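Local coordinates for protein computational Design of Enzyme (Synthetic construct, PDB 3TP4) that is a computationally designed enzyme, probably made to carry an activated serine-containing catalytic triad on a glycoside hydrolase family 26 barrel scaffold, at residues H174-S179 against F280-V285; Q403-E408 against L427-P432. One frame throughout, in Å; residues are numbered along the deposited sequence.

Contact 1 (H174-S179 against F280-V285); sequences HENAGS and FTRFGV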
ATOM      1  N   HIS A 174       1.125   6.205  -1.992  1.00 26.08           N
ATOM      2  CA  HIS A 174       2.497   6.251  -1.504  1.00 25.59           C
ATOM      3  C   HIS A 174       3.354   7.140  -2.423  1.00 25.01           C
ATOM      4  O   HIS A 174       3.050   7.311  -3.603  1.00 24.74           O
ATOM      5  CB  HIS A 174       3.090   4.833  -1.400  1.00 20.54           C
ATOM      6  CG  HIS A 174       3.171   4.125  -2.716  1.00 29.74           C
ATOM      7  ND1 HIS A 174       4.361   3.931  -3.386  1.00 33.68           N
ATOM      8  CD2 HIS A 174       2.204   3.602  -3.507  1.00 28.94           C
ATOM      9  CE1 HIS A 174       4.126   3.297  -4.524  1.00 29.18           C
ATOM     10  NE2 HIS A 174       2.825   3.092  -4.623  1.00 31.00           N
ATOM     11  N   GLU A 175       4.415   7.700  -1.854  1.00 28.20           N
ATOM     12  CA  GLU A 175       5.280   8.669  -2.520  1.00 27.58           C
ATOM     13  C   GLU A 175       6.290   7.981  -3.416  1.00 32.39           C
ATOM     14  O   GLU A 175       7.005   7.087  -2.970  1.00 32.28           O
ATOM     15  CB  GLU A 175       6.016   9.478  -1.449  1.00 24.67           C
ATOM     16  CG  GLU A 175       7.061  10.461  -1.970  1.00 31.89           C
ATOM     17  CD  GLU A 175       6.498  11.452  -2.980  1.00 35.87           C
ATOM     18  OE1 GLU A 175       5.943  12.487  -2.563  1.00 37.16           O
ATOM     19  OE2 GLU A 175       6.603  11.188  -4.191  1.00 34.24           O
ATOM     20  N   ASN A 176       6.377   8.413  -4.671  1.00 33.02           N
ATOM     21  CA  ASN A 176       7.328   7.810  -5.605  1.00 37.82           C
ATOM     22  C   ASN A 176       8.713   8.458  -5.678  1.00 34.61           C
ATOM     23  O   ASN A 176       9.605   7.931  -6.326  1.00 31.62           O
ATOM     24  CB  ASN A 176       6.716   7.670  -6.996  1.00 40.14           C
ATOM     25  CG  ASN A 176       5.799   6.466  -7.100  1.00 47.09           C
ATOM     26  OD1 ASN A 176       6.186   5.342  -6.756  1.00 36.82           O
ATOM     27  ND2 ASN A 176       4.575   6.696  -7.552  1.00 47.40           N
ATOM     28  N   ALA A 177       8.895   9.590  -5.010  1.00 34.74           N
ATOM     29  CA  ALA A 177      10.234  10.171  -4.838  1.00 47.22           C
ATOM     30  C   ALA A 177      10.589  10.110  -3.347  1.00 50.42           C
ATOM     31  O   ALA A 177       9.696   9.909  -2.537  1.00 69.78           O
ATOM     32  CB  ALA A 177      10.239  11.610  -5.328  1.00 44.84           C
ATOM     33  N   GLY A 178      11.858  10.251  -2.951  1.00 59.58           N
ATOM     34  CA  GLY A 178      13.031  10.233  -3.808  1.00 46.66           C
ATOM     35  C   GLY A 178      13.792   8.973  -3.439  1.00 46.52           C
ATOM     36  O   GLY A 178      13.497   7.917  -3.989  1.00 53.13           O
ATOM     37  N   SER A 179      14.745   9.063  -2.505  1.00 44.62           N
ATOM     38  CA  SER A 179      15.447   7.868  -2.009  1.00 36.83           C
ATOM     39  C   SER A 179      14.855   7.320  -0.709  1.00 41.25           C
ATOM     40  O   SER A 179      15.067   6.144  -0.366  1.00 39.18           O
ATOM     41  CB  SER A 179      16.947   8.126  -1.820  1.00 47.31           C
ATOM     42  OG  SER A 179      17.682   7.733  -2.969  1.00 50.42           O
ATOM     43  N   PHE A 280       9.678  -5.651   3.007  1.00 18.92           N
ATOM     44  CA  PHE A 280      10.595  -4.608   2.533  1.00 22.40           C
ATOM     45  C   PHE A 280      10.042  -4.102   1.186  1.00 21.59           C
ATOM     46  O   PHE A 280      10.570  -4.417   0.118  1.00 25.96           O
ATOM     47  CB  PHE A 280      12.001  -5.219   2.381  1.00 22.49           C
ATOM     48  CG  PHE A 280      13.115  -4.215   2.132  1.00 25.81           C
ATOM     49  CD1 PHE A 280      12.856  -2.853   1.996  1.00 22.47           C
ATOM     50  CD2 PHE A 280      14.434  -4.660   2.010  1.00 20.55           C
ATOM     51  CE1 PHE A 280      13.906  -1.938   1.744  1.00 24.77           C
ATOM     52  CE2 PHE A 280      15.483  -3.768   1.759  1.00 24.96           C
ATOM     53  CZ  PHE A 280      15.228  -2.410   1.628  1.00 22.38           C
ATOM     54  N   THR A 281       8.962  -3.328   1.244  1.00 23.17           N
ATOM     55  CA  THR A 281       8.151  -3.059   0.054  1.00 21.70           C
ATOM     56  C   THR A 281       8.929  -2.510  -1.129  1.00 24.67           C
ATOM     57  O   THR A 281       8.652  -2.866  -2.271  1.00 25.42           O
ATOM     58  CB  THR A 281       6.922  -2.152   0.363  1.00 23.40           C
ATOM     59  OG1 THR A 281       7.304  -1.082   1.244  1.00 21.83           O
ATOM     60  CG2 THR A 281       5.816  -2.985   1.006  1.00 22.81           C
ATOM     61  N   ARG A 282       9.896  -1.643  -0.872  1.00 21.61           N
ATOM     62  CA  ARG A 282      10.701  -1.118  -1.960  1.00 23.50           C
ATOM     63  C   ARG A 282      12.171  -1.049  -1.604  1.00 23.11           C
ATOM     64  O   ARG A 282      12.548  -0.514  -0.553  1.00 22.58           O
ATOM     65  CB  ARG A 282      10.198   0.267  -2.374  1.00 21.82           C
ATOM     66  CG  ARG A 282       8.819   0.261  -2.982  1.00 24.90           C
ATOM     67  CD  ARG A 282       8.449   1.664  -3.456  1.00 32.15           C
ATOM     68  NE  ARG A 282       9.034   1.973  -4.763  1.00 38.42           N
ATOM     69  CZ  ARG A 282       8.788   3.098  -5.433  1.00 45.19           C
ATOM     70  NH1 ARG A 282       7.980   4.020  -4.913  1.00 45.79           N
ATOM     71  NH2 ARG A 282       9.339   3.304  -6.618  1.00 40.47           N
ATOM     72  N   PHE A 283      12.997  -1.597  -2.486  1.00 20.74           N
ATOM     73  CA  PHE A 283      14.440  -1.542  -2.319  1.00 23.63           C
ATOM     74  C   PHE A 283      15.097  -1.374  -3.679  1.00 23.70           C
ATOM     75  O   PHE A 283      14.532  -1.768  -4.701  1.00 28.61           O
ATOM     76  CB  PHE A 283      14.961  -2.808  -1.624  1.00 23.16           C
ATOM     77  CG  PHE A 283      15.315  -3.938  -2.569  1.00 20.64           C
ATOM     78  CD1 PHE A 283      14.325  -4.729  -3.138  1.00 19.82           C
ATOM     79  CD2 PHE A 283      16.639  -4.214  -2.872  1.00 26.26           C
ATOM     80  CE1 PHE A 283      14.652  -5.785  -3.982  1.00 20.99           C
ATOM     81  CE2 PHE A 283      16.977  -5.259  -3.729  1.00 27.54           C
ATOM     82  CZ  PHE A 283      15.981  -6.048  -4.286  1.00 22.02           C
ATOM     83  N   GLY A 284      16.303  -0.815  -3.695  1.00 26.15           N
ATOM     84  CA  GLY A 284      17.040  -0.701  -4.946  1.00 25.19           C
ATOM     85  C   GLY A 284      18.234   0.236  -4.847  1.00 28.26           C
ATOM     86  O   GLY A 284      18.409   0.919  -3.839  1.00 27.77           O
ATOM     87  N   VAL A 285      19.066   0.247  -5.883  1.00 28.08           N
ATOM     88  CA  VAL A 285      20.161   1.209  -5.972  1.00 31.18           C
ATOM     89  C   VAL A 285      19.593   2.580  -6.358  1.00 27.07           C
ATOM     90  O   VAL A 285      18.864   2.692  -7.338  1.00 26.09           O
ATOM     91  CB  VAL A 285      21.195   0.784  -7.029  1.00 36.13           C
ATOM     92  CG1 VAL A 285      22.242   1.877  -7.224  1.00 31.33           C
ATOM     93  CG2 VAL A 285      21.864  -0.545  -6.631  1.00 34.54           C
TER
HETATM   94  O   HOH W   1       7.043   4.342  -2.361  1.00 32.62           O
HETATM   95  O   HOH W   2       9.922   5.826  -7.839  1.00 49.40           O
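The guanidinium of R282 reaches across to H174-S179 and meets it through NH1, which gives a weak hydrogen bond to N176 OD1, 2.9 Å long and bent to 130° at the hydrogen. Amide and guanidinium planes stand 76° apart. NH1 also comes to the edge of the H174 imidazole, near its plane, but stays 3.9 Å from ND1. A water set to one side of this gap bridges the two nitrogens, accepting from R282 NH1 at 2.7 Å and lying 2.9 Å from H174 ND1 in the ring plane; it can donate to E175 O, though it has more acceptors in reach than protons. A second water accepts from R282 NH2 and donates to N176 O at 2.6 Å. Both segments belong to the TIM barrel; strands 168-174 and 282-285 are members of its parallel sheet, and 174-179 runs on from the first into the loop before helix 184-188. The arginine gets there by a bend at chi3 (81°) in an otherwise extended chain, its side chain also touching F181 and D246. With an alanine in its place, both waters would be likely to lose a donor and N176 OD1 its guanidinium partner. N176 itself is held more firmly by ND2, hydrogen-bonded to E115 OE2. Within the loop, A177 N donates to E175 OE2 at 2.9 Å in a nearly straight bond, on the anti side of the carboxylate.

Contact 2 (Q403-E408 against L427-P432); sequences QSVTVE and LWWTAP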
ATOM      1  N   GLN A 403     -26.680   2.299  16.895  1.00 27.19           N
ATOM      2  CA  GLN A 403     -27.992   2.879  17.183  1.00 32.09           C
ATOM      3  C   GLN A 403     -27.974   4.393  17.127  1.00 31.25           C
ATOM      4  O   GLN A 403     -28.954   5.005  16.729  1.00 31.17           O
ATOM      5  CB  GLN A 403     -28.549   2.435  18.544  1.00 35.40           C
ATOM      6  CG  GLN A 403     -28.635   0.930  18.728  1.00 50.11           C
ATOM      7  CD  GLN A 403     -28.024   0.483  20.046  1.00 57.47           C
ATOM      8  OE1 GLN A 403     -28.600   0.711  21.113  1.00 55.34           O
ATOM      9  NE2 GLN A 403     -26.841  -0.137  19.979  1.00 42.26           N
ATOM     10  N   SER A 404     -26.870   5.003  17.536  1.00 24.53           N
ATOM     11  CA  SER A 404     -26.809   6.454  17.557  1.00 24.78           C
ATOM     12  C   SER A 404     -25.374   6.919  17.665  1.00 31.45           C
ATOM     13  O   SER A 404     -24.493   6.162  18.069  1.00 29.43           O
ATOM     14  CB  SER A 404     -27.628   7.014  18.728  1.00 33.81           C
ATOM     15  OG  SER A 404     -27.016   6.693  19.966  1.00 31.46           O
ATOM     16  N   VAL A 405     -25.147   8.166  17.277  1.00 28.85           N
ATOM     17  CA  VAL A 405     -23.831   8.773  17.355  1.00 25.47           C
ATOM     18  C   VAL A 405     -24.064  10.227  17.733  1.00 29.53           C
ATOM     19  O   VAL A 405     -24.875  10.923  17.114  1.00 30.29           O
ATOM     20  CB  VAL A 405     -23.075   8.730  16.003  1.00 28.69           C
ATOM     21  CG1 VAL A 405     -21.689   9.339  16.148  1.00 30.20           C
ATOM     22  CG2 VAL A 405     -22.963   7.289  15.464  1.00 29.27           C
ATOM     23  N   THR A 406     -23.368  10.673  18.765  1.00 23.81           N
ATOM     24  CA  THR A 406     -23.422  12.069  19.172  1.00 25.26           C
ATOM     25  C   THR A 406     -22.018  12.623  19.092  1.00 27.11           C
ATOM     26  O   THR A 406     -21.031  11.885  19.183  1.00 30.06           O
ATOM     27  CB  THR A 406     -23.957  12.227  20.609  1.00 33.14           C
ATOM     28  OG1 THR A 406     -23.130  11.477  21.502  1.00 37.75           O
ATOM     29  CG2 THR A 406     -25.406  11.712  20.714  1.00 29.70           C
ATOM     30  N   VAL A 407     -21.917  13.922  18.873  1.00 26.26           N
ATOM     31  CA  VAL A 407     -20.617  14.554  18.781  1.00 24.29           C
ATOM     32  C   VAL A 407     -20.606  15.685  19.789  1.00 31.68           C
ATOM     33  O   VAL A 407     -21.589  16.421  19.929  1.00 31.44           O
ATOM     34  CB  VAL A 407     -20.333  15.077  17.355  1.00 21.03           C
ATOM     35  CG1 VAL A 407     -19.181  16.083  17.354  1.00 24.15           C
ATOM     36  CG2 VAL A 407     -20.008  13.912  16.418  1.00 27.63           C
ATOM     37  N   GLU A 408     -19.511  15.794  20.525  1.00 27.81           N
ATOM     38  CA  GLU A 408     -19.369  16.857  21.493  1.00 27.70           C
ATOM     39  C   GLU A 408     -18.193  17.715  21.063  1.00 30.47           C
ATOM     40  O   GLU A 408     -17.087  17.217  20.859  1.00 31.41           O
ATOM     41  CB  GLU A 408     -19.152  16.271  22.887  1.00 36.83           C
ATOM     42  CG  GLU A 408     -19.232  17.277  23.998  1.00 48.39           C
ATOM     43  CD  GLU A 408     -19.013  16.638  25.352  1.00 55.56           C
ATOM     44  OE1 GLU A 408     -17.833  16.410  25.695  1.00 54.80           O
ATOM     45  OE2 GLU A 408     -20.016  16.365  26.059  1.00 46.48           O
ATOM     46  N   LEU A 427     -22.849   5.389   4.287  1.00 32.65           N
ATOM     47  CA  LEU A 427     -21.489   5.287   4.811  1.00 23.41           C
ATOM     48  C   LEU A 427     -21.272   6.021   6.146  1.00 24.73           C
ATOM     49  O   LEU A 427     -20.628   5.490   7.060  1.00 30.79           O
ATOM     50  CB  LEU A 427     -20.508   5.822   3.756  1.00 28.57           C
ATOM     51  CG  LEU A 427     -19.030   5.493   3.954  1.00 31.05           C
ATOM     52  CD1 LEU A 427     -18.805   3.990   4.055  1.00 31.25           C
ATOM     53  CD2 LEU A 427     -18.198   6.078   2.817  1.00 33.91           C
ATOM     54  N   TRP A 428     -21.814   7.229   6.264  1.00 23.70           N
ATOM     55  CA  TRP A 428     -21.522   8.089   7.417  1.00 26.30           C
ATOM     56  C   TRP A 428     -22.747   8.534   8.217  1.00 24.09           C
ATOM     57  O   TRP A 428     -23.843   8.693   7.675  1.00 23.76           O
ATOM     58  CB  TRP A 428     -20.802   9.364   6.976  1.00 23.53           C
ATOM     59  CG  TRP A 428     -19.472   9.182   6.285  1.00 19.26           C
ATOM     60  CD1 TRP A 428     -18.337   8.632   6.812  1.00 20.24           C
ATOM     61  CD2 TRP A 428     -19.135   9.611   4.959  1.00 17.77           C
ATOM     62  NE1 TRP A 428     -17.316   8.673   5.879  1.00 24.77           N
ATOM     63  CE2 TRP A 428     -17.786   9.265   4.735  1.00 28.57           C
ATOM     64  CE3 TRP A 428     -19.855  10.227   3.929  1.00 20.18           C
ATOM     65  CZ2 TRP A 428     -17.138   9.525   3.526  1.00 27.42           C
ATOM     66  CZ3 TRP A 428     -19.208  10.489   2.728  1.00 28.43           C
ATOM     67  CH2 TRP A 428     -17.866  10.135   2.538  1.00 27.45           C
ATOM     68  N   TRP A 429     -22.513   8.768   9.506  1.00 25.82           N
ATOM     69  CA  TRP A 429     -23.410   9.502  10.377  1.00 22.40           C
ATOM     70  C   TRP A 429     -22.951  10.944  10.289  1.00 19.36           C
ATOM     71  O   TRP A 429     -21.752  11.206  10.381  1.00 26.03           O
ATOM     72  CB  TRP A 429     -23.269   8.998  11.819  1.00 25.07           C
ATOM     73  CG  TRP A 429     -23.835   7.620  12.014  1.00 25.85           C
ATOM     74  CD1 TRP A 429     -23.274   6.439  11.626  1.00 23.24           C
ATOM     75  CD2 TRP A 429     -25.074   7.288  12.655  1.00 22.67           C
ATOM     76  NE1 TRP A 429     -24.098   5.388  11.976  1.00 27.22           N
ATOM     77  CE2 TRP A 429     -25.204   5.884  12.612  1.00 24.69           C
ATOM     78  CE3 TRP A 429     -26.092   8.044  13.252  1.00 20.41           C
ATOM     79  CZ2 TRP A 429     -26.304   5.221  13.141  1.00 23.39           C
ATOM     80  CZ3 TRP A 429     -27.186   7.384  13.774  1.00 22.82           C
ATOM     81  CH2 TRP A 429     -27.285   5.985  13.714  1.00 24.86           C
ATOM     82  N   THR A 430     -23.877  11.877  10.070  1.00 25.65           N
ATOM     83  CA  THR A 430     -23.491  13.261   9.799  1.00 24.06           C
ATOM     84  C   THR A 430     -24.350  14.275  10.533  1.00 23.80           C
ATOM     85  O   THR A 430     -25.448  13.963  10.974  1.00 24.66           O
ATOM     86  CB  THR A 430     -23.521  13.601   8.273  1.00 23.69           C
ATOM     87  OG1 THR A 430     -24.880  13.735   7.820  1.00 24.26           O
ATOM     88  CG2 THR A 430     -22.839  12.527   7.487  1.00 24.07           C
ATOM     89  N   ALA A 431     -23.823  15.492  10.659  1.00 23.16           N
ATOM     90  CA  ALA A 431     -24.558  16.640  11.185  1.00 24.29           C
ATOM     91  C   ALA A 431     -23.831  17.897  10.743  1.00 24.50           C
ATOM     92  O   ALA A 431     -22.617  17.872  10.523  1.00 25.91           O
ATOM     93  CB  ALA A 431     -24.625  16.590  12.713  1.00 26.77           C
ATOM     94  N   PRO A 432     -24.567  19.005  10.601  1.00 24.75           N
ATOM     95  CA  PRO A 432     -23.905  20.270  10.277  1.00 26.28           C
ATOM     96  C   PRO A 432     -23.201  20.809  11.529  1.00 28.08           C
ATOM     97  O   PRO A 432     -23.669  20.549  12.631  1.00 30.17           O
ATOM     98  CB  PRO A 432     -25.076  21.181   9.895  1.00 26.38           C
ATOM     99  CG  PRO A 432     -26.244  20.638  10.692  1.00 27.36           C
ATOM    100  CD  PRO A 432     -26.033  19.145  10.735  1.00 25.76           C
TER
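V405 and W429 meet by a CH-pi contact: methyl CG2 of the valine sits over one face of the indole, 3.6 Å from the centroid of the five-membered ring and 17° off its normal. The closest ring atom to that methyl is CD2 of W429, at 3.5 Å, so the pyrrole part and the ring fusion take most of the contact. The valine torsion decides which methyl is used: CG1 lies anti to the backbone N (chi1 -178°), while CG2, beside that N, is presented to the indole.

Backbone atoms supply the remaining van der Waals packing. The six-membered ring of W429 extends past V405 along the preceding residues, its CH2 lying 3.6 Å from Q403 O and 3.9 Å from S404 CA. Both Q403 and S404 point their CB atoms away, so the tryptophan packs here against main chain.

The segments belong to the Ig-like domain, a beta-sandwich fold, and lie on strands 402-411 and 429-433, which are not neighbours. Strand 414-423 pairs antiparallel with both, so the 7.0 Å between V405 CA and W429 CA is bridged by side chains rather than by strand pairing. A classic beta bulge puts Q403 and S404 together opposite T452 of strand 446-453.

Aromatic and apolar neighbours continue the packing. The W429 ring meets that of Y423 with planes at about 50°, and V405 also touches V397 and A451, residues of strands 391-398 and 446-453.

How the contacts relate
Contact 1 and contact 2 belong to different parts of one chain, the first in the family 26 glycoside hydrolase range and the second in the Ig-like range. Their centres are 39 Å apart, their nearest atoms about 19 Å, and they do not touch. They lie on opposite sides of the chain's centre, the centre of contact 1 about 12 Å and that of contact 2 about 29 Å from it, and follow one another in sequence. S70, H37 and E320 have the geometry of a Ser-His-Glu charge relay, probably the designed triad. R282 of contact 1 lies near this group without touching it, whereas contact 2 sits in the other domain.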